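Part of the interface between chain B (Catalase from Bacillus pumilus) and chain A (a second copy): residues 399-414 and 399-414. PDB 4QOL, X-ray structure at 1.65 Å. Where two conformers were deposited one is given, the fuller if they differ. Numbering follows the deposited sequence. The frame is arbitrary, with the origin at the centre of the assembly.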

# COMPACT_ATOMS: atom_id res chain seq x y z
N TYR B 399 -21.65 -11.49 -27.29
CA TYR B 399 -21.25 -11.91 -25.98
C TYR B 399 -22.04 -11.28 -24.88
O TYR B 399 -21.65 -11.40 -23.70
CB TYR B 399 -19.77 -11.71 -25.80
CG TYR B 399 -18.99 -12.67 -26.62
CD1 TYR B 399 -18.83 -13.99 -26.19
CD2 TYR B 399 -18.44 -12.30 -27.85
CE1 TYR B 399 -18.10 -14.88 -26.94
CE2 TYR B 399 -17.71 -13.20 -28.62
CZ TYR B 399 -17.56 -14.49 -28.13
OH TYR B 399 -16.87 -15.39 -28.86
N LYS B 400 -23.24 -10.77 -25.21
CA LYS B 400 -24.12 -10.26 -24.19
C LYS B 400 -24.61 -11.39 -23.29
O LYS B 400 -24.80 -12.54 -23.73
CB LYS B 400 -25.32 -9.55 -24.82
CG LYS B 400 -24.98 -8.13 -25.24
CD LYS B 400 -26.22 -7.31 -25.53
CE LYS B 400 -26.84 -6.78 -24.21
NZ LYS B 400 -28.10 -6.01 -24.48
N GLU B 401 -24.82 -11.06 -22.05
CA GLU B 401 -25.40 -12.02 -21.11
C GLU B 401 -26.92 -12.01 -21.26
O GLU B 401 -27.50 -11.11 -21.88
CB GLU B 401 -24.96 -11.72 -19.68
CG GLU B 401 -25.47 -10.45 -19.02
CD GLU B 401 -24.35 -9.62 -18.38
OE1 GLU B 401 -23.68 -10.18 -17.48
OE2 GLU B 401 -24.14 -8.43 -18.78
N SER B 402 -27.55 -12.96 -20.60
CA SER B 402 -28.99 -13.03 -20.53
C SER B 402 -29.61 -11.86 -19.77
O SER B 402 -28.89 -11.10 -19.13
CB SER B 402 -29.46 -14.39 -19.93
OG SER B 402 -29.46 -14.41 -18.50
N GLU B 403 -30.93 -11.76 -19.86
CA GLU B 403 -31.77 -10.76 -19.17
C GLU B 403 -32.75 -11.38 -18.18
O GLU B 403 -33.98 -11.50 -18.46
CB GLU B 403 -32.54 -9.91 -20.21
CG GLU B 403 -31.62 -9.11 -21.09
CD GLU B 403 -32.37 -8.25 -22.10
OE1 GLU B 403 -33.51 -8.60 -22.44
OE2 GLU B 403 -31.87 -7.23 -22.56
N PRO B 404 -32.26 -11.79 -17.01
CA PRO B 404 -33.19 -12.50 -16.04
C PRO B 404 -34.41 -11.69 -15.68
O PRO B 404 -34.34 -10.48 -15.49
CB PRO B 404 -32.27 -12.73 -14.80
CG PRO B 404 -30.92 -12.83 -15.37
CD PRO B 404 -30.90 -11.77 -16.46
N VAL B 405 -35.55 -12.38 -15.60
CA VAL B 405 -36.77 -11.76 -15.18
C VAL B 405 -36.73 -11.43 -13.70
O VAL B 405 -36.24 -12.21 -12.89
CB VAL B 405 -37.96 -12.69 -15.51
CG1 VAL B 405 -39.23 -12.15 -14.88
CG2 VAL B 405 -38.09 -12.79 -17.02
N LEU B 406 -37.20 -10.24 -13.39
CA LEU B 406 -37.33 -9.82 -12.01
C LEU B 406 -38.79 -10.04 -11.60
O LEU B 406 -39.74 -9.61 -12.30
CB LEU B 406 -36.99 -8.35 -11.89
CG LEU B 406 -35.60 -7.93 -12.42
CD1 LEU B 406 -35.48 -6.42 -12.52
CD2 LEU B 406 -34.54 -8.52 -11.53
N HIS B 407 -38.96 -10.61 -10.44
CA HIS B 407 -40.29 -10.85 -9.92
C HIS B 407 -40.72 -9.76 -8.95
O HIS B 407 -41.92 -9.50 -8.80
CB HIS B 407 -40.31 -12.25 -9.32
CG HIS B 407 -39.97 -13.31 -10.33
ND1 HIS B 407 -40.80 -13.61 -11.40
CD2 HIS B 407 -38.86 -14.07 -10.49
CE1 HIS B 407 -40.23 -14.55 -12.14
NE2 HIS B 407 -39.06 -14.85 -11.61
N GLY B 408 -39.76 -9.04 -8.37
CA GLY B 408 -40.08 -7.93 -7.51
C GLY B 408 -40.39 -6.61 -8.19
O GLY B 408 -39.84 -6.29 -9.25
N ASP B 409 -41.23 -5.83 -7.54
CA ASP B 409 -41.66 -4.51 -8.04
C ASP B 409 -41.08 -3.32 -7.23
O ASP B 409 -41.34 -2.15 -7.57
CB ASP B 409 -43.19 -4.46 -8.04
CG ASP B 409 -43.75 -4.00 -6.73
OD1 ASP B 409 -43.69 -4.77 -5.73
OD2 ASP B 409 -44.30 -2.87 -6.68
N ARG B 410 -40.26 -3.62 -6.21
CA ARG B 410 -39.69 -2.61 -5.34
C ARG B 410 -38.28 -3.01 -4.92
O ARG B 410 -37.93 -4.19 -4.88
CB ARG B 410 -40.52 -2.43 -4.08
CG ARG B 410 -41.83 -1.68 -4.28
CD ARG B 410 -42.47 -1.63 -2.91
NE ARG B 410 -42.34 -2.89 -2.14
CZ ARG B 410 -43.12 -3.97 -2.29
NH1 ARG B 410 -42.90 -5.06 -1.55
NH2 ARG B 410 -44.13 -3.99 -3.17
N MET B 411 -37.49 -2.01 -4.57
CA MET B 411 -36.20 -2.24 -3.90
C MET B 411 -36.48 -2.51 -2.45
O MET B 411 -37.00 -1.61 -1.71
CB MET B 411 -35.24 -1.06 -4.04
CG MET B 411 -35.11 -0.45 -5.41
SD MET B 411 -34.05 1.02 -5.43
CE MET B 411 -32.43 0.31 -5.29
N VAL B 412 -36.16 -3.73 -1.99
CA VAL B 412 -36.49 -4.13 -0.62
C VAL B 412 -35.31 -4.74 0.09
O VAL B 412 -34.37 -5.23 -0.56
CB VAL B 412 -37.68 -5.11 -0.58
CG1 VAL B 412 -38.87 -4.51 -1.33
CG2 VAL B 412 -37.27 -6.46 -1.14
N ARG B 413 -35.34 -4.66 1.41
CA ARG B 413 -34.53 -5.51 2.28
C ARG B 413 -35.51 -6.44 3.07
O ARG B 413 -36.15 -6.03 4.04
CB ARG B 413 -33.73 -4.66 3.27
CG ARG B 413 -32.71 -3.75 2.61
CD ARG B 413 -31.96 -3.07 3.72
NE ARG B 413 -31.11 -2.07 3.16
CZ ARG B 413 -29.84 -2.25 2.82
NH1 ARG B 413 -29.19 -1.19 2.34
NH2 ARG B 413 -29.19 -3.45 3.02
N GLN B 414 -35.59 -7.67 2.62
CA GLN B 414 -36.53 -8.62 3.11
C GLN B 414 -36.05 -10.05 2.93
O GLN B 414 -35.58 -10.41 1.83
CB GLN B 414 -37.81 -8.38 2.32
CG GLN B 414 -39.06 -9.15 2.75
CD GLN B 414 -40.20 -8.88 1.75
OE1 GLN B 414 -40.18 -7.88 1.03
NE2 GLN B 414 -41.16 -9.80 1.65
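Chain A, residues 399-414: YKESEPVLHGDRMVRQ

Two copies of one catalase segment pair antiparallel in a nearly twofold-symmetric, mainly extended backbone contact, in which each 403-406 segment lies along the other chain's 409-411 and charged side chains fasten both ends. Chain A is mostly loop, with a short strand at M411(A) and V412(A), and runs opposite to chain B: E403(B) faces M411(A) (CA to CA 4.9 Å), V405(B) faces R410(A) (CA to CA 4.4 Å) and L406(B) faces D409(A) (CA to CA 5.2 Å). The pairing recurs with the chains exchanged, so two separate single beta bridges form, V405(B) with R410(A) and R410(B) with V405(A). Around the first, L406(B) N donates to D409(A) O (2.8 Å) and M411(A) N to P404(B) O (3.0 Å), the first nearly straight (171°), the second more bent (159°); the same two bonds flank the second bridge.

Beside each bridge, M411(A) lies over P404(B) and L406(B), its SD 3.8 Å from P404(B) CG and its CG 3.9 Å from L406(B) CD2, an apolar patch matched by M411(B) on P404(A) and L406(A). Farther out, the guanidinium of R413(A) meets E401(B) near its plane, with NE 2.8 Å and NH1 3.0 Å from E401(B) OE2, so one carboxylate oxygen takes both bonds of the salt bridge. Water 4 joins R413(A) N (2.9 Å), K400(B) NZ (2.9 Å) and E403(B) OE2 (2.6 Å); K400(B) NZ also makes a weak bond to R413(A) O (3.5 Å).

The symmetry breaks most clearly at R410. Extended, with chi3 near t, R410(A) donates from NH2 to E403(B) O (2.8 Å) and lays one guanidinium face against V405(B) CG2. R410(B), with chi3 at -41°, instead pairs through NH2 with its neighbour D409(B) OD1 (2.7 Å) and reaches E403(A) OE1 weakly from NE (3.4 Å).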

# COMPACT_ATOMS: atom_id res chain seq x y z
N TYR A 399 -34.85 3.74 10.98
CA TYR A 399 -33.94 4.36 10.00
C TYR A 399 -33.86 3.61 8.68
O TYR A 399 -32.92 3.85 7.90
CB TYR A 399 -32.58 4.52 10.62
CG TYR A 399 -32.60 5.57 11.68
CD1 TYR A 399 -32.58 6.89 11.33
CD2 TYR A 399 -32.71 5.25 13.03
CE1 TYR A 399 -32.62 7.88 12.28
CE2 TYR A 399 -32.74 6.23 13.99
CZ TYR A 399 -32.70 7.54 13.61
OH TYR A 399 -32.72 8.55 14.53
N LYS A 400 -34.82 2.74 8.39
CA LYS A 400 -34.88 2.10 7.10
C LYS A 400 -35.08 3.16 6.02
O LYS A 400 -35.77 4.15 6.21
CB LYS A 400 -36.01 1.04 7.05
CG LYS A 400 -35.58 -0.27 7.69
CD LYS A 400 -36.52 -1.41 7.34
CE LYS A 400 -36.20 -1.97 5.94
NZ LYS A 400 -37.16 -3.05 5.54
N GLU A 401 -34.49 2.90 4.86
CA GLU A 401 -34.73 3.70 3.70
C GLU A 401 -36.03 3.30 3.01
O GLU A 401 -36.67 2.27 3.35
CB GLU A 401 -33.56 3.63 2.72
CG GLU A 401 -33.37 2.30 2.01
CD GLU A 401 -31.94 1.78 2.05
OE1 GLU A 401 -31.06 2.49 1.53
OE2 GLU A 401 -31.70 0.66 2.58
N SER A 402 -36.44 4.12 2.05
CA SER A 402 -37.65 3.86 1.27
C SER A 402 -37.50 2.64 0.39
O SER A 402 -36.37 2.13 0.24
CB SER A 402 -38.06 5.09 0.42
OG SER A 402 -37.28 5.22 -0.81
N GLU A 403 -38.61 2.25 -0.25
CA GLU A 403 -38.67 1.12 -1.17
C GLU A 403 -39.08 1.55 -2.59
O GLU A 403 -40.23 1.34 -3.00
CB GLU A 403 -39.61 0.05 -0.61
CG GLU A 403 -39.12 -0.60 0.67
CD GLU A 403 -40.08 -1.67 1.18
OE1 GLU A 403 -41.27 -1.60 0.83
OE2 GLU A 403 -39.67 -2.54 1.96
N PRO A 404 -38.13 2.10 -3.39
CA PRO A 404 -38.54 2.65 -4.71
C PRO A 404 -39.18 1.62 -5.66
O PRO A 404 -38.77 0.44 -5.70
CB PRO A 404 -37.20 3.17 -5.30
CG PRO A 404 -36.44 3.58 -4.11
CD PRO A 404 -36.72 2.48 -3.10
N VAL A 405 -40.22 2.05 -6.37
CA VAL A 405 -40.89 1.23 -7.33
C VAL A 405 -39.98 1.02 -8.53
O VAL A 405 -39.33 1.97 -9.02
CB VAL A 405 -42.22 1.85 -7.75
CG1 VAL A 405 -42.80 1.10 -8.95
CG2 VAL A 405 -43.21 1.77 -6.57
N LEU A 406 -39.94 -0.21 -9.02
CA LEU A 406 -39.18 -0.55 -10.21
C LEU A 406 -40.15 -0.65 -11.38
O LEU A 406 -41.21 -1.28 -11.27
CB LEU A 406 -38.49 -1.90 -10.03
CG LEU A 406 -37.56 -2.01 -8.80
CD1 LEU A 406 -37.18 -3.46 -8.56
CD2 LEU A 406 -36.35 -1.12 -9.00
N HIS A 407 -39.78 -0.03 -12.48
CA HIS A 407 -40.64 -0.04 -13.63
C HIS A 407 -40.22 -1.17 -14.58
O HIS A 407 -41.04 -1.66 -15.36
CB HIS A 407 -40.66 1.36 -14.26
CG HIS A 407 -41.17 2.40 -13.31
ND1 HIS A 407 -42.49 2.45 -12.91
CD2 HIS A 407 -40.52 3.36 -12.61
CE1 HIS A 407 -42.64 3.42 -12.02
NE2 HIS A 407 -41.47 4.00 -11.84
N GLY A 408 -38.99 -1.62 -14.48
CA GLY A 408 -38.52 -2.69 -15.34
C GLY A 408 -38.80 -4.08 -14.84
O GLY A 408 -38.87 -4.33 -13.65
N ASP A 409 -38.92 -5.00 -15.77
CA ASP A 409 -39.24 -6.38 -15.45
C ASP A 409 -38.07 -7.36 -15.70
O ASP A 409 -38.20 -8.57 -15.39
CB ASP A 409 -40.47 -6.81 -16.25
CG ASP A 409 -40.13 -7.38 -17.60
OD1 ASP A 409 -39.71 -6.59 -18.48
OD2 ASP A 409 -40.30 -8.65 -17.77
N ARG A 410 -36.95 -6.84 -16.19
CA ARG A 410 -35.75 -7.67 -16.51
C ARG A 410 -34.44 -6.90 -16.20
O ARG A 410 -34.42 -5.64 -16.18
CB ARG A 410 -35.72 -8.07 -17.98
CG ARG A 410 -36.76 -9.15 -18.37
CD ARG A 410 -36.76 -9.49 -19.87
NE ARG A 410 -37.60 -10.67 -20.20
CZ ARG A 410 -37.18 -11.91 -20.44
NH1 ARG A 410 -38.06 -12.84 -20.78
NH2 ARG A 410 -35.89 -12.28 -20.32
N MET A 411 -33.37 -7.66 -16.01
CA MET A 411 -32.02 -7.09 -15.86
C MET A 411 -31.55 -6.86 -17.26
O MET A 411 -31.38 -7.83 -18.01
CB MET A 411 -31.01 -8.03 -15.18
CG MET A 411 -31.42 -8.64 -13.85
SD MET A 411 -30.22 -9.82 -13.17
CE MET A 411 -28.97 -8.71 -12.51
N VAL A 412 -31.37 -5.58 -17.61
CA VAL A 412 -31.04 -5.21 -18.97
C VAL A 412 -29.82 -4.29 -18.98
O VAL A 412 -29.57 -3.56 -18.03
CB VAL A 412 -32.25 -4.51 -19.61
CG1 VAL A 412 -32.15 -4.43 -21.11
CG2 VAL A 412 -33.53 -5.26 -19.27
N ARG A 413 -29.13 -4.28 -20.11
CA ARG A 413 -28.22 -3.19 -20.50
C ARG A 413 -28.83 -2.50 -21.74
O ARG A 413 -28.78 -3.00 -22.85
CB ARG A 413 -26.86 -3.74 -20.86
CG ARG A 413 -26.12 -4.38 -19.69
CD ARG A 413 -24.80 -4.85 -20.21
NE ARG A 413 -24.07 -5.65 -19.23
CZ ARG A 413 -23.19 -5.21 -18.37
NH1 ARG A 413 -22.55 -6.15 -17.60
NH2 ARG A 413 -22.93 -3.89 -18.23
N GLN A 414 -29.37 -1.32 -21.51
CA GLN A 414 -30.12 -0.61 -22.51
C GLN A 414 -30.21 0.88 -22.17
O GLN A 414 -30.52 1.24 -21.03
CB GLN A 414 -31.56 -1.21 -22.52
CG GLN A 414 -32.53 -0.71 -23.57
CD GLN A 414 -33.92 -1.35 -23.30
OE1 GLN A 414 -34.02 -2.44 -22.72
NE2 GLN A 414 -34.98 -0.65 -23.67
O HOH W 1 -37.14 -2.72 2.72
O HOH W 2 -35.13 -0.71 -0.05
O HOH W 3 -28.67 -7.92 -18.47
O HOH W 4 -29.47 -6.52 -21.92